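Long-range contacts in glycine oxidase (Bacillus cereus ATCC 14579, PDB 7CYX), which probably catalyses the FAD-dependent oxidative deamination of glycine with O2 and water, giving glyoxylate, ammonium and hydrogen peroxide, a reaction linked to thiamine diphosphate synthesis: residues A[81-86]-A[163-168]; A[121-126]-A[146-151]; A[132-137]-A[240-245]; A[187-192]-A[199-204]. All blocks are in the same frame, centred on the assembly; numbering follows the deposited sequence.

Contact 1: residues A[81-86]-A[163-168]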
loop_
_atom_site.group_PDB
_atom_site.type_symbol
_atom_site.label_atom_id
_atom_site.label_comp_id
_atom_site.label_asym_id
_atom_site.label_seq_id
_atom_site.Cartn_x
_atom_site.Cartn_y
_atom_site.Cartn_z
ATOM N N ARG A 81 5.281 -9.574 2.270
ATOM C CA ARG A 81 3.819 -9.484 2.247
ATOM C C ARG A 81 3.229 -10.447 3.292
ATOM O O ARG A 81 2.471 -10.002 4.157
ATOM C CB ARG A 81 3.272 -9.728 0.836
ATOM C CG ARG A 81 1.771 -9.976 0.771
ATOM C CD ARG A 81 0.893 -8.924 1.451
ATOM N NE ARG A 81 -0.004 -9.478 2.473
ATOM C CZ ARG A 81 -1.237 -9.048 2.745
ATOM N NH1 ARG A 81 -1.862 -8.240 1.905
ATOM N NH2 ARG A 81 -1.847 -9.447 3.850
ATOM N N GLU A 82 3.647 -11.721 3.248
ATOM C CA GLU A 82 3.094 -12.780 4.095
ATOM C C GLU A 82 3.360 -12.492 5.574
ATOM O O GLU A 82 2.516 -12.757 6.406
ATOM C CB GLU A 82 3.623 -14.162 3.694
ATOM C CG GLU A 82 2.652 -14.915 2.794
ATOM C CD GLU A 82 3.237 -16.075 2.005
ATOM O OE1 GLU A 82 3.735 -17.030 2.639
ATOM O OE2 GLU A 82 3.192 -16.021 0.749
ATOM N N LYS A 83 4.516 -11.913 5.882
ATOM C CA LYS A 83 4.914 -11.707 7.245
ATOM C C LYS A 83 4.334 -10.403 7.810
ATOM O O LYS A 83 4.017 -10.345 8.987
ATOM C CB LYS A 83 6.439 -11.700 7.322
ATOM C CG LYS A 83 7.024 -11.741 8.722
ATOM C CD LYS A 83 8.516 -11.524 8.722
ATOM C CE LYS A 83 9.143 -11.561 10.097
ATOM N NZ LYS A 83 10.612 -11.428 9.986
ATOM N N THR A 84 4.252 -9.340 7.004
ATOM C CA THR A 84 4.039 -8.000 7.580
ATOM C C THR A 84 2.734 -7.377 7.116
ATOM O O THR A 84 2.308 -6.361 7.696
ATOM C CB THR A 84 5.137 -7.005 7.186
ATOM O OG1 THR A 84 5.006 -6.672 5.801
ATOM C CG2 THR A 84 6.519 -7.545 7.456
ATOM N N GLY A 85 2.172 -7.923 6.037
ATOM C CA GLY A 85 0.960 -7.425 5.414
ATOM C C GLY A 85 1.238 -6.398 4.335
ATOM O O GLY A 85 0.373 -6.140 3.492
ATOM N N VAL A 86 2.452 -5.818 4.356
ATOM C CA VAL A 86 2.847 -4.782 3.413
ATOM C C VAL A 86 3.271 -5.451 2.111
ATOM O O VAL A 86 4.151 -6.280 2.144
ATOM C CB VAL A 86 3.987 -3.909 3.956
ATOM C CG1 VAL A 86 4.520 -2.978 2.881
ATOM C CG2 VAL A 86 3.555 -3.114 5.178
ATOM N N ALA A 163 11.438 -2.953 7.850
ATOM C CA ALA A 163 11.529 -2.463 9.241
ATOM C C ALA A 163 10.514 -3.173 10.156
ATOM O O ALA A 163 10.849 -3.591 11.261
ATOM C CB ALA A 163 11.370 -0.968 9.279
ATOM N N HIS A 164 9.281 -3.346 9.694
ATOM C CA HIS A 164 8.243 -4.035 10.498
ATOM C C HIS A 164 8.515 -5.548 10.589
ATOM O O HIS A 164 8.155 -6.183 11.592
ATOM C CB HIS A 164 6.859 -3.816 9.899
ATOM C CG HIS A 164 6.394 -2.404 9.905
ATOM N ND1 HIS A 164 6.261 -1.679 11.067
ATOM C CD2 HIS A 164 5.970 -1.613 8.894
ATOM C CE1 HIS A 164 5.810 -0.479 10.766
ATOM N NE2 HIS A 164 5.592 -0.424 9.435
ATOM N N SER A 165 9.087 -6.120 9.519
ATOM C CA SER A 165 9.564 -7.492 9.517
ATOM C C SER A 165 10.542 -7.685 10.678
ATOM O O SER A 165 10.416 -8.632 11.451
ATOM C CB SER A 165 10.216 -7.832 8.200
ATOM O OG SER A 165 10.850 -9.107 8.241
ATOM N N ALA A 166 11.511 -6.765 10.766
ATOM C CA ALA A 166 12.524 -6.747 11.793
ATOM C C ALA A 166 11.866 -6.687 13.168
ATOM O O ALA A 166 12.274 -7.413 14.069
ATOM C CB ALA A 166 13.455 -5.575 11.610
ATOM N N ALA A 167 10.871 -5.802 13.308
ATOM C CA ALA A 167 10.207 -5.554 14.597
ATOM C C ALA A 167 9.451 -6.814 15.046
ATOM O O ALA A 167 9.549 -7.231 16.199
ATOM C CB ALA A 167 9.290 -4.350 14.497
ATOM N N ILE A 168 8.715 -7.410 14.107
ATOM C CA ILE A 168 8.005 -8.659 14.309
ATOM C C ILE A 168 8.980 -9.737 14.818
ATOM O O ILE A 168 8.621 -10.539 15.707
ATOM C CB ILE A 168 7.269 -9.070 13.012
ATOM C CG1 ILE A 168 6.042 -8.175 12.790
ATOM C CG2 ILE A 168 6.894 -10.547 13.032
ATOM C CD1 ILE A 168 5.461 -8.201 11.395
#
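CG anti to the backbone N (chi1 -170°) and an extended chain beyond it carry K83 to S165, whose OG is also anti to its backbone N and beside its carbonyl carbon. One ammonium can therefore grip both oxygens: K83 NZ lies 2.9 Å from S165 OG and 3.2 Å from S165 O, the second approach coming from above the carbonyl plane. NZ also bonds to S169 OG, its strongest polar partner, while S165 OG bonds to H21 ND1. A lysine suits this place, since its charge probably interacts favourably with the C-terminal end of helix 155-168. I168 lines the aliphatic part, with its CG2 3.8 Å from K83 CE and its CD1 3.5 Å from K83 O. T84 divides its branches: CG2 lies 3.6 Å from S165 N, whereas OG1, between backbone N and carbonyl carbon (chi1 71°), bonds to L80 O and accepts from V86 N at 3.1 Å in an ST turn. G85 takes positive phi where helix 73-84 ends. R81 forms a salt bridge to D87 of the second subunit. This is a helix-to-helix contact at the dimer interface; A163 and A166 pack helix 155-168 on helix 14-25 of the Rossmann-type FAD-binding fold.

Contact 2: residues A[121-126]-A[146-151]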
loop_
_atom_site.group_PDB
_atom_site.type_symbol
_atom_site.label_atom_id
_atom_site.label_comp_id
_atom_site.label_asym_id
_atom_site.label_seq_id
_atom_site.Cartn_x
_atom_site.Cartn_y
_atom_site.Cartn_z
ATOM N N ASP A 121 18.843 -10.723 -21.547
ATOM C CA ASP A 121 17.961 -10.651 -22.741
ATOM C C ASP A 121 17.426 -9.225 -22.896
ATOM O O ASP A 121 17.091 -8.603 -21.892
ATOM C CB ASP A 121 16.842 -11.689 -22.673
ATOM C CG ASP A 121 17.240 -13.081 -23.140
ATOM O OD1 ASP A 121 18.391 -13.265 -23.550
ATOM O OD2 ASP A 121 16.385 -13.972 -23.089
ATOM N N SER A 122 17.364 -8.744 -24.131
ATOM C CA SER A 122 16.889 -7.381 -24.459
ATOM C C SER A 122 16.630 -7.334 -25.958
ATOM O O SER A 122 17.313 -8.042 -26.671
ATOM C CB SER A 122 17.900 -6.366 -24.062
ATOM O OG SER A 122 18.917 -6.277 -25.033
ATOM N N TYR A 123 15.670 -6.532 -26.400
ATOM C CA TYR A 123 15.322 -6.466 -27.838
ATOM C C TYR A 123 15.264 -5.012 -28.284
ATOM O O TYR A 123 14.732 -4.184 -27.568
ATOM C CB TYR A 123 13.962 -7.124 -28.081
ATOM C CG TYR A 123 13.868 -8.521 -27.533
ATOM C CD1 TYR A 123 14.313 -9.604 -28.266
ATOM C CD2 TYR A 123 13.394 -8.751 -26.258
ATOM C CE1 TYR A 123 14.267 -10.888 -27.762
ATOM C CE2 TYR A 123 13.341 -10.028 -25.736
ATOM C CZ TYR A 123 13.782 -11.098 -26.489
ATOM O OH TYR A 123 13.745 -12.351 -25.968
ATOM N N PHE A 124 15.809 -4.722 -29.454
ATOM C CA PHE A 124 15.721 -3.335 -29.949
ATOM C C PHE A 124 14.376 -3.191 -30.640
ATOM O O PHE A 124 14.013 -4.055 -31.425
ATOM C CB PHE A 124 16.837 -2.996 -30.930
ATOM C CG PHE A 124 16.591 -1.703 -31.658
ATOM C CD1 PHE A 124 16.945 -0.497 -31.094
ATOM C CD2 PHE A 124 15.942 -1.690 -32.875
ATOM C CE1 PHE A 124 16.696 0.689 -31.756
ATOM C CE2 PHE A 124 15.704 -0.505 -33.542
ATOM C CZ PHE A 124 16.080 0.682 -32.978
ATOM N N LEU A 125 13.664 -2.120 -30.327
ATOM C CA LEU A 125 12.348 -1.897 -30.946
ATOM C C LEU A 125 12.392 -0.627 -31.774
ATOM O O LEU A 125 13.086 0.310 -31.421
ATOM C CB LEU A 125 11.303 -1.739 -29.848
ATOM C CG LEU A 125 10.620 -3.022 -29.405
ATOM C CD1 LEU A 125 11.588 -3.873 -28.624
ATOM C CD2 LEU A 125 9.415 -2.689 -28.555
ATOM N N THR A 126 11.609 -0.639 -32.833
ATOM C CA THR A 126 11.439 0.517 -33.725
ATOM C C THR A 126 10.427 1.464 -33.066
ATOM O O THR A 126 9.677 1.018 -32.206
ATOM C CB THR A 126 10.991 -0.034 -35.077
ATOM O OG1 THR A 126 11.481 0.818 -36.103
ATOM C CG2 THR A 126 9.495 -0.184 -35.185
ATOM N N TYR A 146 14.026 -2.613 -25.135
ATOM C CA TYR A 146 13.163 -3.211 -24.168
ATOM C C TYR A 146 13.915 -4.334 -23.442
ATOM O O TYR A 146 14.534 -5.192 -24.072
ATOM C CB TYR A 146 11.889 -3.707 -24.846
ATOM C CG TYR A 146 10.911 -4.344 -23.895
ATOM C CD1 TYR A 146 10.248 -3.579 -22.954
ATOM C CD2 TYR A 146 10.662 -5.708 -23.918
ATOM C CE1 TYR A 146 9.357 -4.148 -22.060
ATOM C CE2 TYR A 146 9.770 -6.293 -23.033
ATOM C CZ TYR A 146 9.116 -5.508 -22.099
ATOM O OH TYR A 146 8.239 -6.053 -21.219
ATOM N N TYR A 147 13.856 -4.298 -22.106
ATOM C CA TYR A 147 14.385 -5.330 -21.237
ATOM C C TYR A 147 13.234 -6.027 -20.516
ATOM O O TYR A 147 12.769 -5.530 -19.497
ATOM C CB TYR A 147 15.332 -4.726 -20.199
ATOM C CG TYR A 147 16.457 -3.900 -20.763
ATOM C CD1 TYR A 147 17.669 -4.476 -21.102
ATOM C CD2 TYR A 147 16.326 -2.532 -20.939
ATOM C CE1 TYR A 147 18.718 -3.720 -21.606
ATOM C CE2 TYR A 147 17.370 -1.760 -21.429
ATOM C CZ TYR A 147 18.573 -2.354 -21.761
ATOM O OH TYR A 147 19.608 -1.606 -22.246
ATOM N N PRO A 148 12.769 -7.216 -20.960
ATOM C CA PRO A 148 11.564 -7.818 -20.387
ATOM C C PRO A 148 11.682 -8.192 -18.902
ATOM O O PRO A 148 10.663 -8.283 -18.247
ATOM C CB PRO A 148 11.314 -9.113 -21.179
ATOM C CG PRO A 148 12.414 -9.175 -22.231
ATOM C CD PRO A 148 13.434 -8.102 -21.921
ATOM N N LYS A 149 12.912 -8.386 -18.402
ATOM C CA LYS A 149 13.175 -8.890 -17.043
ATOM C C LYS A 149 13.326 -7.755 -16.014
ATOM O O LYS A 149 13.475 -8.027 -14.827
ATOM C CB LYS A 149 14.446 -9.754 -17.024
ATOM C CG LYS A 149 14.299 -11.167 -17.578
ATOM C CD LYS A 149 13.768 -12.182 -16.577
ATOM C CE LYS A 149 13.142 -13.395 -17.236
ATOM N NZ LYS A 149 11.796 -13.085 -17.779
ATOM N N ASP A 150 13.331 -6.492 -16.446
ATOM C CA ASP A 150 13.480 -5.383 -15.518
ATOM C C ASP A 150 12.129 -5.111 -14.851
ATOM O O ASP A 150 11.102 -5.520 -15.329
ATOM C CB ASP A 150 14.014 -4.118 -16.194
ATOM C CG ASP A 150 15.533 -4.031 -16.262
ATOM O OD1 ASP A 150 16.206 -5.036 -15.930
ATOM O OD2 ASP A 150 16.036 -2.958 -16.668
ATOM N N GLY A 151 12.172 -4.387 -13.750
ATOM C CA GLY A 151 10.938 -4.042 -13.039
ATOM C C GLY A 151 11.206 -3.018 -11.968
ATOM O O GLY A 151 12.256 -2.404 -11.991
#
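An antiparallel strand pair, in which Y123 lies opposite Y146, adds the outermost strand 123-126 to the eight-stranded mixed sheet of this D-amino acid oxidase-type fold. The two tyrosines form a hydrogen-bonded pair: Y123 N donates to Y146 O at 2.9 Å, and Y146 N returns a nearly straight bond to Y123 O at 3.0 Å. On the side of the sheet that carries these tyrosines, L125 lies alongside Y146 and points the same way, its CD1 3.8 Å from Y146 CB. CG of Y146 is anti to its backbone N (chi1 -179°), and the end of the side chain leads away from strand 123-126; its OH bonds to K93 O and its ring makes a cation-pi contact with K133, so both polar and aromatic parts of the tyrosine are used. The chain leaves the strand in a type I turn from Y147 to D150, where P148 suits the second position because its ring fixes the phi needed there. P148 CG meets the edge of the Y123 ring, 3.7 Å from CE2, and the two side chains cross at about a right angle. Beside the turn, S122 CB lies 3.5 Å from Y147 CD1, while Y147 OH bonds to R97 NE. Y146 O has a second, weaker neighbour besides Y123 N: S122 CA, at 3.2 Å in a CA-H...O contact.

Contact 3: residues A[132-137]-A[240-245]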
loop_
_atom_site.group_PDB
_atom_site.type_symbol
_atom_site.label_atom_id
_atom_site.label_comp_id
_atom_site.label_asym_id
_atom_site.label_seq_id
_atom_site.Cartn_x
_atom_site.Cartn_y
_atom_site.Cartn_z
ATOM N N GLU A 132 3.097 0.367 -30.635
ATOM C CA GLU A 132 2.117 -0.727 -30.623
ATOM C C GLU A 132 1.952 -1.192 -29.176
ATOM O O GLU A 132 0.830 -1.383 -28.714
ATOM C CB GLU A 132 2.518 -1.883 -31.553
ATOM C CG GLU A 132 1.664 -1.995 -32.821
ATOM C CD GLU A 132 0.296 -2.680 -32.707
ATOM O OE1 GLU A 132 -0.608 -2.355 -33.529
ATOM O OE2 GLU A 132 0.120 -3.557 -31.817
ATOM N N LYS A 133 3.078 -1.330 -28.467
ATOM C CA LYS A 133 3.092 -1.810 -27.072
ATOM C C LYS A 133 2.635 -0.713 -26.100
ATOM O O LYS A 133 1.895 -1.004 -25.152
ATOM C CB LYS A 133 4.482 -2.322 -26.672
ATOM C CG LYS A 133 4.967 -3.543 -27.447
ATOM C CD LYS A 133 6.204 -4.200 -26.845
ATOM C CE LYS A 133 5.916 -4.990 -25.583
ATOM N NZ LYS A 133 7.088 -5.793 -25.157
ATOM N N GLU A 134 3.101 0.528 -26.310
ATOM C CA GLU A 134 2.793 1.665 -25.411
ATOM C C GLU A 134 2.255 2.817 -26.256
ATOM O O GLU A 134 3.007 3.684 -26.686
ATOM C CB GLU A 134 4.027 2.046 -24.593
ATOM C CG GLU A 134 4.540 0.947 -23.663
ATOM C CD GLU A 134 3.720 0.714 -22.401
ATOM O OE1 GLU A 134 4.220 0.018 -21.473
ATOM O OE2 GLU A 134 2.578 1.214 -22.340
ATOM N N PRO A 135 0.941 2.837 -26.561
ATOM C CA PRO A 135 0.405 3.747 -27.571
ATOM C C PRO A 135 0.398 5.239 -27.205
ATOM O O PRO A 135 0.349 6.081 -28.110
ATOM C CB PRO A 135 -1.029 3.236 -27.802
ATOM C CG PRO A 135 -1.395 2.511 -26.519
ATOM C CD PRO A 135 -0.091 1.960 -25.979
ATOM N N TYR A 136 0.476 5.583 -25.915
ATOM C CA TYR A 136 0.444 7.018 -25.567
ATOM C C TYR A 136 1.821 7.655 -25.791
ATOM O O TYR A 136 1.972 8.870 -25.648
ATOM C CB TYR A 136 -0.097 7.240 -24.158
ATOM C CG TYR A 136 -1.581 7.003 -24.012
ATOM C CD1 TYR A 136 -2.496 8.016 -24.250
ATOM C CD2 TYR A 136 -2.066 5.768 -23.616
ATOM C CE1 TYR A 136 -3.853 7.813 -24.081
ATOM C CE2 TYR A 136 -3.423 5.538 -23.473
ATOM C CZ TYR A 136 -4.321 6.566 -23.711
ATOM O OH TYR A 136 -5.664 6.347 -23.559
ATOM N N LEU A 137 2.813 6.855 -26.190
ATOM C CA LEU A 137 4.151 7.376 -26.320
ATOM C C LEU A 137 4.235 8.212 -27.598
ATOM O O LEU A 137 3.550 7.937 -28.570
ATOM C CB LEU A 137 5.181 6.246 -26.282
ATOM C CG LEU A 137 5.635 5.837 -24.882
ATOM C CD1 LEU A 137 6.436 4.539 -24.891
ATOM C CD2 LEU A 137 6.454 6.936 -24.232
ATOM N N GLN A 240 -4.748 4.395 -19.016
ATOM C CA GLN A 240 -3.665 3.420 -18.966
ATOM C C GLN A 240 -2.473 3.959 -19.762
ATOM O O GLN A 240 -2.210 3.526 -20.874
ATOM C CB GLN A 240 -4.138 2.092 -19.568
ATOM C CG GLN A 240 -4.683 1.096 -18.549
ATOM C CD GLN A 240 -3.938 -0.219 -18.619
ATOM O OE1 GLN A 240 -3.796 -0.835 -19.679
ATOM N NE2 GLN A 240 -3.423 -0.654 -17.481
ATOM N N LEU A 241 -1.752 4.918 -19.183
ATOM C CA LEU A 241 -0.842 5.786 -19.965
ATOM C C LEU A 241 0.463 5.058 -20.318
ATOM O O LEU A 241 0.996 5.271 -21.387
ATOM C CB LEU A 241 -0.565 7.083 -19.187
ATOM C CG LEU A 241 -1.584 8.208 -19.363
ATOM C CD1 LEU A 241 -1.088 9.487 -18.713
ATOM C CD2 LEU A 241 -1.908 8.451 -20.833
ATOM N N LEU A 242 0.982 4.273 -19.366
ATOM C CA LEU A 242 2.174 3.441 -19.482
ATOM C C LEU A 242 1.889 2.153 -18.725
ATOM O O LEU A 242 1.347 2.215 -17.627
ATOM C CB LEU A 242 3.372 4.107 -18.801
ATOM C CG LEU A 242 4.324 4.924 -19.664
ATOM C CD1 LEU A 242 5.493 5.399 -18.813
ATOM C CD2 LEU A 242 4.822 4.122 -20.853
ATOM N N LYS A 243 2.318 1.027 -19.294
ATOM C CA LYS A 243 2.287 -0.280 -18.641
ATOM C C LYS A 243 3.598 -0.450 -17.861
ATOM O O LYS A 243 3.618 -0.934 -16.742
ATOM C CB LYS A 243 2.106 -1.382 -19.701
ATOM C CG LYS A 243 0.997 -2.402 -19.447
ATOM C CD LYS A 243 0.899 -3.503 -20.512
ATOM C CE LYS A 243 1.714 -4.752 -20.196
ATOM N NZ LYS A 243 0.999 -5.694 -19.294
ATOM N N ALA A 244 4.707 -0.054 -18.500
ATOM C CA ALA A 244 6.056 -0.244 -17.977
ATOM C C ALA A 244 6.784 1.095 -17.902
ATOM O O ALA A 244 6.507 2.015 -18.666
ATOM C CB ALA A 244 6.809 -1.207 -18.864
ATOM N N PRO A 245 7.809 1.220 -17.040
ATOM C CA PRO A 245 8.562 2.469 -16.944
ATOM C C PRO A 245 9.303 2.766 -18.258
ATOM O O PRO A 245 9.658 1.850 -18.988
ATOM C CB PRO A 245 9.558 2.209 -15.809
ATOM C CG PRO A 245 9.036 0.974 -15.098
ATOM C CD PRO A 245 8.353 0.164 -16.177
#
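E134 points its CB at the 240-245 loop, and its chain then folds rather than stretches: CG lies anti to the carbonyl carbon, and a bend at chi2 (-75°) places CD 3.9 Å from L242 CD2 and 3.4 Å from K243 N. At the tip the carboxylate takes two successive backbone amides. OE1 accepts from A244 N at 3.0 Å and from K243 N at 3.1 Å; OE2 shares the K243 N-H, also at 3.1 Å. All three bonds use syn sides, somewhat out of the carboxylate plane. A glutamate suits this buried place because its two oxygens satisfy amides of a loop without regular structure, and those N-H dipoles probably stabilise its charge. E134 also opens a type I turn to L137, which brings the Y136 ring to L241. There L241 CD2 sits over one face of the ring, 3.6 Å from the centroid of Y136, in a CH-pi contact 18° off the normal; the flat aromatic face offers the methyl a broad apolar surface. L241 N is bonded to Y261 OH. Accepting consecutive backbone amides, the carboxylate joins the turn after helix 127-133 to the loop before strand 246-248, in the eight-stranded sheet of the D-amino acid oxidase-type fold.

Contact 4: residues A[187-192]-A[199-204]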
loop_
_atom_site.group_PDB
_atom_site.type_symbol
_atom_site.label_atom_id
_atom_site.label_comp_id
_atom_site.label_asym_id
_atom_site.label_seq_id
_atom_site.Cartn_x
_atom_site.Cartn_y
_atom_site.Cartn_z
ATOM N N ASN A 187 38.903 -0.143 22.391
ATOM C CA ASN A 187 38.996 -0.507 20.980
ATOM C C ASN A 187 37.873 -1.500 20.631
ATOM O O ASN A 187 38.004 -2.310 19.700
ATOM C CB ASN A 187 40.376 -1.082 20.652
ATOM C CG ASN A 187 40.710 -1.004 19.182
ATOM O OD1 ASN A 187 40.631 -2.005 18.475
ATOM N ND2 ASN A 187 41.052 0.187 18.712
ATOM N N LYS A 188 36.763 -1.380 21.358
ATOM C CA LYS A 188 35.562 -2.206 21.093
ATOM C C LYS A 188 34.321 -1.317 21.157
ATOM O O LYS A 188 34.315 -0.358 21.927
ATOM C CB LYS A 188 35.447 -3.345 22.102
ATOM C CG LYS A 188 36.178 -4.616 21.708
ATOM C CD LYS A 188 35.571 -5.873 22.287
ATOM C CE LYS A 188 35.248 -6.910 21.232
ATOM N NZ LYS A 188 36.467 -7.536 20.673
ATOM N N VAL A 189 33.321 -1.635 20.345
ATOM C CA VAL A 189 32.037 -0.888 20.346
ATOM C C VAL A 189 31.242 -1.354 21.563
ATOM O O VAL A 189 30.957 -2.526 21.631
ATOM C CB VAL A 189 31.262 -1.179 19.051
ATOM C CG1 VAL A 189 29.775 -0.943 19.222
ATOM C CG2 VAL A 189 31.814 -0.400 17.875
ATOM N N THR A 190 30.898 -0.459 22.483
ATOM C CA THR A 190 30.140 -0.897 23.678
ATOM C C THR A 190 28.754 -0.270 23.679
ATOM O O THR A 190 27.950 -0.644 24.523
ATOM C CB THR A 190 30.836 -0.489 24.971
ATOM O OG1 THR A 190 31.027 0.911 24.821
ATOM C CG2 THR A 190 32.159 -1.187 25.161
ATOM N N GLY A 191 28.507 0.652 22.763
ATOM C CA GLY A 191 27.182 1.276 22.705
ATOM C C GLY A 191 27.131 2.397 21.698
ATOM O O GLY A 191 28.038 2.501 20.876
ATOM N N VAL A 192 26.100 3.224 21.804
ATOM C CA VAL A 192 25.903 4.349 20.860
ATOM C C VAL A 192 25.350 5.523 21.664
ATOM O O VAL A 192 24.523 5.285 22.521
ATOM C CB VAL A 192 24.971 3.887 19.735
ATOM C CG1 VAL A 192 23.564 4.394 19.920
ATOM C CG2 VAL A 192 25.515 4.253 18.376
ATOM N N VAL A 199 22.398 3.809 24.243
ATOM C CA VAL A 199 21.925 2.512 23.781
ATOM C C VAL A 199 23.108 1.539 23.794
ATOM O O VAL A 199 24.070 1.707 23.069
ATOM C CB VAL A 199 21.299 2.633 22.379
ATOM C CG1 VAL A 199 20.848 1.291 21.817
ATOM C CG2 VAL A 199 20.145 3.623 22.381
ATOM N N THR A 200 23.028 0.522 24.647
ATOM C CA THR A 200 24.098 -0.440 24.787
ATOM C C THR A 200 24.036 -1.457 23.650
ATOM O O THR A 200 23.001 -2.054 23.422
ATOM C CB THR A 200 24.008 -1.223 26.097
ATOM O OG1 THR A 200 23.859 -0.272 27.143
ATOM C CG2 THR A 200 25.231 -2.077 26.336
ATOM N N CYS A 201 25.173 -1.687 22.998
ATOM C CA CYS A 201 25.242 -2.685 21.958
ATOM C C CYS A 201 26.680 -3.183 21.826
ATOM O O CYS A 201 27.584 -2.581 22.391
ATOM C CB CYS A 201 24.728 -2.117 20.642
ATOM S SG CYS A 201 25.762 -0.785 19.995
ATOM N N GLU A 202 26.856 -4.287 21.092
ATOM C CA GLU A 202 28.165 -4.938 20.900
ATOM C C GLU A 202 28.669 -4.726 19.465
ATOM O O GLU A 202 29.848 -4.937 19.178
ATOM C CB GLU A 202 28.076 -6.444 21.198
ATOM C CG GLU A 202 28.181 -6.799 22.683
ATOM C CD GLU A 202 28.385 -8.278 22.989
ATOM O OE1 GLU A 202 29.468 -8.802 22.641
ATOM O OE2 GLU A 202 27.453 -8.912 23.557
ATOM N N LYS A 203 27.752 -4.396 18.556
ATOM C CA LYS A 203 28.084 -4.100 17.183
ATOM C C LYS A 203 27.249 -2.895 16.751
ATOM O O LYS A 203 26.150 -2.677 17.266
ATOM C CB LYS A 203 27.825 -5.291 16.255
ATOM C CG LYS A 203 28.616 -6.559 16.550
ATOM C CD LYS A 203 28.406 -7.625 15.487
ATOM C CE LYS A 203 28.790 -9.028 15.910
ATOM N NZ LYS A 203 30.036 -9.050 16.710
ATOM N N VAL A 204 27.799 -2.123 15.816
ATOM C CA VAL A 204 27.143 -0.982 15.244
ATOM C C VAL A 204 27.213 -1.120 13.730
ATOM O O VAL A 204 28.225 -1.594 13.229
ATOM C CB VAL A 204 27.803 0.327 15.696
ATOM C CG1 VAL A 204 27.578 1.446 14.697
ATOM C CG2 VAL A 204 27.300 0.743 17.063
#
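V192 and V199 lie side by side and point the same way across the beta hairpin of strands 189-194 and 197-201, with V192 CG1 3.8 Å from V199 CB. Their backbones form a hydrogen-bonded antiparallel pair: V192 N reaches V199 O at 2.8 Å, and V199 N meets V192 O almost straight (176°) at 3.1 Å. The corner at E202 brings V204 back, and its side chain crosses those of V189 and V192 at about a right angle. V204 CG2 touches V189 CG1 at 3.7 Å and V192 CG2 at 4.2 Å. Short branched valines suit this buried wedge, where the hairpin meets strand 203-206 of the six-stranded FAD-binding sheet; L327 packs on V189 and V204. V192 also touches V179, an FAD-binding residue, and its side chain is about 8 Å from the cofactor. T190 and G191 both face R183 in a classic beta bulge. V199 O lies 3.2 Å from G191 CA, on the side where a side chain would start, so glycine suits the second bulge position. C201 comes from another direction: with SG between its backbone N and carbonyl carbon (chi1 65°), the sulfur lies 3.7 Å from G191 CA.

From the N terminus, 81-86 opens contact 1, whose loop is closed only by 163-168, tying helix 73-84 to helix 155-168. Contact 2 lies wholly inside it, joining 121-126 to 146-151. Before contact 2 closes, 132-137 opens contact 3, which ends at 240-245 and so crosses both contacts 1 and 2. Contact 4 follows contact 1 in series and nests within the loop of contact 3 as a short hairpin closure. Contacts 2 and 3 touch where K133 packs on L125 and Y146. Contact 4 lies on the opposite side of the chain's centre from contacts 2 and 3, beside the FAD-binding sheet. Across the dimer, I168 of contact 1 packs on Q240 of the second subunit.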